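Local atomic coordinates of sulfate transporter/antisigma-factor antagonist STAS (Planctomyces limnophilus, PDB entry 3T6O), a protein that probably acts as an anti-sigma factor antagonist, a regulatory protein built around a single STAS domain. Residues A[24-29]-A[58-64]. Where two conformers were deposited one is given. Residue numbers count along the deposited sequence, not the author numbering.
Sequences FQRLRE and VEFFGSS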
ATOM      1  N   PHE A  24     -17.044 -15.042  12.192  1.00 44.91           N
ATOM      2  CA  PHE A  24     -16.064 -14.620  11.175  1.00 42.81           C
ATOM      3  C   PHE A  24     -15.781 -15.670  10.088  1.00 41.87           C
ATOM      4  O   PHE A  24     -14.633 -15.865   9.725  1.00 41.67           O
ATOM      5  CB  PHE A  24     -14.727 -14.261  11.841  1.00 40.68           C
ATOM      6  CG  PHE A  24     -14.778 -13.041  12.691  1.00 42.16           C
ATOM      7  CD1 PHE A  24     -15.198 -11.829  12.170  1.00 44.57           C
ATOM      8  CD2 PHE A  24     -14.407 -13.091  14.014  1.00 43.88           C
ATOM      9  CE1 PHE A  24     -15.252 -10.702  12.962  1.00 45.89           C
ATOM     10  CE2 PHE A  24     -14.464 -11.966  14.803  1.00 43.54           C
ATOM     11  CZ  PHE A  24     -14.874 -10.777  14.278  1.00 45.10           C
ATOM     12  N   GLN A  25     -16.782 -16.353   9.546  1.00 42.95           N
ATOM     13  CA  GLN A  25     -16.589 -17.306   8.454  0.50 42.55           C
ATOM     14  C   GLN A  25     -15.908 -16.638   7.256  1.00 41.50           C
ATOM     15  O   GLN A  25     -15.070 -17.192   6.582  1.00 40.13           O
ATOM     16  CB  GLN A  25     -17.951 -17.840   7.995  0.50 45.26           C
ATOM     17  CG  GLN A  25     -18.638 -18.744   9.008  0.50 46.92           C
ATOM     18  CD  GLN A  25     -19.797 -19.527   8.427  0.50 48.58           C
ATOM     19  OE1 GLN A  25     -19.706 -20.741   8.233  0.50 49.13           O
ATOM     20  NE2 GLN A  25     -20.886 -18.838   8.144  0.50 49.87           N
ATOM     21  N   ARG A  26     -16.331 -15.408   6.976  1.00 41.55           N
ATOM     22  CA  ARG A  26     -15.860 -14.658   5.820  1.00 41.24           C
ATOM     23  C   ARG A  26     -15.248 -13.336   6.243  1.00 38.90           C
ATOM     24  O   ARG A  26     -15.942 -12.480   6.763  1.00 39.35           O
ATOM     25  CB  ARG A  26     -17.029 -14.381   4.901  1.00 44.23           C
ATOM     26  CG  ARG A  26     -17.666 -15.617   4.282  1.00 48.62           C
ATOM     27  CD  ARG A  26     -19.193 -15.411   4.184  1.00 56.71           C
ATOM     28  NE  ARG A  26     -19.836 -15.964   2.984  1.00 61.46           N
ATOM     29  CZ  ARG A  26     -19.988 -17.266   2.729  1.00 64.23           C
ATOM     30  NH1 ARG A  26     -19.497 -18.190   3.566  1.00 64.52           N
ATOM     31  NH2 ARG A  26     -20.624 -17.651   1.619  1.00 65.93           N
ATOM     32  N   LEU A  27     -13.940 -13.195   6.031  1.00 35.77           N
ATOM     33  CA  LEU A  27     -13.208 -11.998   6.411  1.00 34.04           C
ATOM     34  C   LEU A  27     -13.085 -11.001   5.227  1.00 34.28           C
ATOM     35  O   LEU A  27     -12.216 -11.125   4.371  1.00 33.54           O
ATOM     36  CB  LEU A  27     -11.821 -12.379   6.943  1.00 32.43           C
ATOM     37  CG  LEU A  27     -11.807 -13.251   8.214  1.00 32.65           C
ATOM     38  CD1 LEU A  27     -10.451 -13.891   8.484  1.00 29.32           C
ATOM     39  CD2 LEU A  27     -12.266 -12.415   9.434  1.00 31.95           C
ATOM     40  N   ARG A  28     -13.979 -10.021   5.200  0.50 35.31           N
ATOM     41  CA  ARG A  28     -13.890  -8.921   4.266  0.50 36.63           C
ATOM     42  C   ARG A  28     -13.331  -7.684   4.972  0.50 35.96           C
ATOM     43  O   ARG A  28     -12.901  -7.738   6.143  0.50 34.33           O
ATOM     44  CB  ARG A  28     -15.274  -8.599   3.707  0.50 39.55           C
ATOM     45  CG  ARG A  28     -16.054  -9.806   3.212  0.50 40.83           C
ATOM     46  CD  ARG A  28     -16.171  -9.763   1.710  0.50 42.42           C
ATOM     47  NE  ARG A  28     -17.548  -9.888   1.260  0.50 44.90           N
ATOM     48  CZ  ARG A  28     -18.189  -8.942   0.586  0.50 47.90           C
ATOM     49  NH1 ARG A  28     -19.437  -9.150   0.194  0.50 50.14           N
ATOM     50  NH2 ARG A  28     -17.586  -7.791   0.303  0.50 48.03           N
ATOM     51  N   GLU A  29     -13.365  -6.565   4.259  1.00 36.70           N
ATOM     52  CA  GLU A  29     -12.862  -5.309   4.771  1.00 36.70           C
ATOM     53  C   GLU A  29     -13.490  -4.906   6.105  1.00 35.85           C
ATOM     54  O   GLU A  29     -12.790  -4.453   6.967  1.00 34.86           O
ATOM     55  CB  GLU A  29     -13.089  -4.230   3.712  1.00 38.67           C
ATOM     56  CG  GLU A  29     -12.204  -3.054   3.845  1.00 40.04           C
ATOM     57  CD  GLU A  29     -12.503  -1.997   2.776  1.00 46.43           C
ATOM     58  OE1 GLU A  29     -12.965  -2.350   1.653  1.00 49.13           O
ATOM     59  OE2 GLU A  29     -12.286  -0.819   3.081  1.00 47.14           O
ATOM     60  N   VAL A  58     -12.618 -20.410   9.453  1.00 27.52           N
ATOM     61  CA  VAL A  58     -12.603 -19.331   8.494  1.00 25.88           C
ATOM     62  C   VAL A  58     -12.753 -19.931   7.096  1.00 27.45           C
ATOM     63  O   VAL A  58     -11.970 -20.774   6.697  1.00 26.89           O
ATOM     64  CB  VAL A  58     -11.315 -18.516   8.555  1.00 24.92           C
ATOM     65  CG1 VAL A  58     -11.328 -17.412   7.439  1.00 23.06           C
ATOM     66  CG2 VAL A  58     -11.134 -17.799   9.963  1.00 22.87           C
ATOM     67  N   GLU A  59     -13.753 -19.500   6.340  1.00 29.01           N
ATOM     68  CA  GLU A  59     -13.987 -20.073   5.009  1.00 30.88           C
ATOM     69  C   GLU A  59     -13.553 -19.180   3.840  1.00 30.47           C
ATOM     70  O   GLU A  59     -13.356 -19.676   2.703  1.00 30.05           O
ATOM     71  CB  GLU A  59     -15.456 -20.465   4.877  1.00 34.20           C
ATOM     72  CG  GLU A  59     -15.916 -21.515   5.973  1.00 39.49           C
ATOM     73  CD  GLU A  59     -15.255 -22.950   5.885  1.00 47.70           C
ATOM     74  OE1 GLU A  59     -14.990 -23.462   4.754  1.00 51.48           O
ATOM     75  OE2 GLU A  59     -15.053 -23.590   6.975  1.00 52.47           O
ATOM     76  N   PHE A  60     -13.429 -17.874   4.092  1.00 28.89           N
ATOM     77  CA  PHE A  60     -13.032 -16.951   3.050  1.00 29.15           C
ATOM     78  C   PHE A  60     -12.236 -15.778   3.567  1.00 28.59           C
ATOM     79  O   PHE A  60     -12.573 -15.187   4.624  1.00 28.66           O
ATOM     80  CB  PHE A  60     -14.239 -16.385   2.333  1.00 31.15           C
ATOM     81  CG  PHE A  60     -13.873 -15.350   1.323  1.00 32.04           C
ATOM     82  CD1 PHE A  60     -13.703 -14.037   1.693  1.00 33.21           C
ATOM     83  CD2 PHE A  60     -13.598 -15.713   0.011  1.00 31.57           C
ATOM     84  CE1 PHE A  60     -13.307 -13.080   0.762  1.00 34.68           C
ATOM     85  CE2 PHE A  60     -13.232 -14.784  -0.912  1.00 31.82           C
ATOM     86  CZ  PHE A  60     -13.100 -13.457  -0.555  1.00 33.52           C
ATOM     87  N   PHE A  61     -11.192 -15.434   2.812  1.00 28.53           N
ATOM     88  CA  PHE A  61     -10.548 -14.120   2.914  1.00 28.50           C
ATOM     89  C   PHE A  61      -9.854 -13.744   1.613  1.00 29.46           C
ATOM     90  O   PHE A  61      -9.759 -14.562   0.690  1.00 30.55           O
ATOM     91  CB  PHE A  61      -9.581 -14.079   4.102  1.00 26.77           C
ATOM     92  CG  PHE A  61      -8.485 -15.087   4.049  1.00 26.71           C
ATOM     93  CD1 PHE A  61      -7.373 -14.880   3.253  1.00 28.71           C
ATOM     94  CD2 PHE A  61      -8.529 -16.204   4.835  1.00 26.52           C
ATOM     95  CE1 PHE A  61      -6.347 -15.783   3.225  1.00 28.04           C
ATOM     96  CE2 PHE A  61      -7.500 -17.108   4.837  1.00 26.92           C
ATOM     97  CZ  PHE A  61      -6.406 -16.911   4.026  1.00 28.92           C
ATOM     98  N   GLY A  62      -9.445 -12.475   1.525  1.00 29.07           N
ATOM     99  CA  GLY A  62      -8.767 -11.928   0.360  1.00 28.56           C
ATOM    100  C   GLY A  62      -7.735 -10.892   0.748  1.00 26.28           C
ATOM    101  O   GLY A  62      -7.040 -11.054   1.741  1.00 24.74           O
ATOM    102  N   SER A  63      -7.637  -9.822  -0.035  1.00 26.60           N
ATOM    103  CA  SER A  63      -6.544  -8.889   0.116  1.00 26.05           C
ATOM    104  C   SER A  63      -6.561  -8.156   1.442  1.00 24.03           C
ATOM    105  O   SER A  63      -5.494  -7.915   1.998  1.00 20.91           O
ATOM    106  CB  SER A  63      -6.512  -7.876  -1.023  1.00 27.88           C
ATOM    107  OG  SER A  63      -7.783  -7.254  -1.132  1.00 34.31           O
ATOM    108  N   SER A  64      -7.739  -7.793   1.937  1.00 24.13           N
ATOM    109  CA  SER A  64      -7.805  -6.971   3.159  1.00 24.79           C
ATOM    110  C   SER A  64      -7.221  -7.734   4.337  1.00 22.13           C
ATOM    111  O   SER A  64      -6.463  -7.191   5.119  1.00 20.82           O
ATOM    112  CB  SER A  64      -9.244  -6.660   3.560  1.00 26.47           C
ATOM    113  OG  SER A  64      -9.879  -5.962   2.567  1.00 30.54           O
TER
HETATM  114  O   HOH W   1     -10.074 -10.179   3.122  1.00 25.69           O
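Phe24 meets 58-64 through its backbone, its O lying 4.0 Å from Val58 CG2, while the ring leads off to helix 29-41, where it packs on Gln34 and Ile35. The pairing starts at Gln25, whose carbonyl takes two hydrogen bonds: Glu59 N to Gln25 O at 2.7 Å and Phe60 N to Gln25 O at 3.1 Å. The next link runs the other way, from Leu27 N to Phe60 O at 2.8 Å and almost straight (173°), so Arg26 sits between two bonds to Phe60 as the centre of a parallel bridge. Arg26 CA adds a CH...O contact to Phe60 O at 3.5 Å. This two-stranded parallel pair, 26-27 with 60-61, is separate from the main sheet of the STAS domain and leads straight into helices 29-41 and 63-76, whose N-terminal ends lie side by side. Its two faces differ. Arg26 and Phe60 share one, with Arg26 CG 4.0 Å from Phe60 CB; there Arg26 NE donates a hydrogen bond to Tyr92 OH of the second subunit, whose ring meets the Phe60 ring edge-to-face. Leu27 turns to the other face, which it shares with Phe61, its CD1 3.8 Å from Val58 CG1 and its CB 4.0 Å from Phe61 CB, beside Phe20 and Phe65. Beyond Leu27 the strands part: a water donates to Leu27 O (2.7 Å) and accepts from Gly62 N (2.9 Å). Arg28 and Gly62 are the N-cap residues of the two helices, and in their first turns Glu29 CB lies 3.8 Å from Ser64 OG, a hydroxyl hydrogen-bonded to Glu95 of the second subunit.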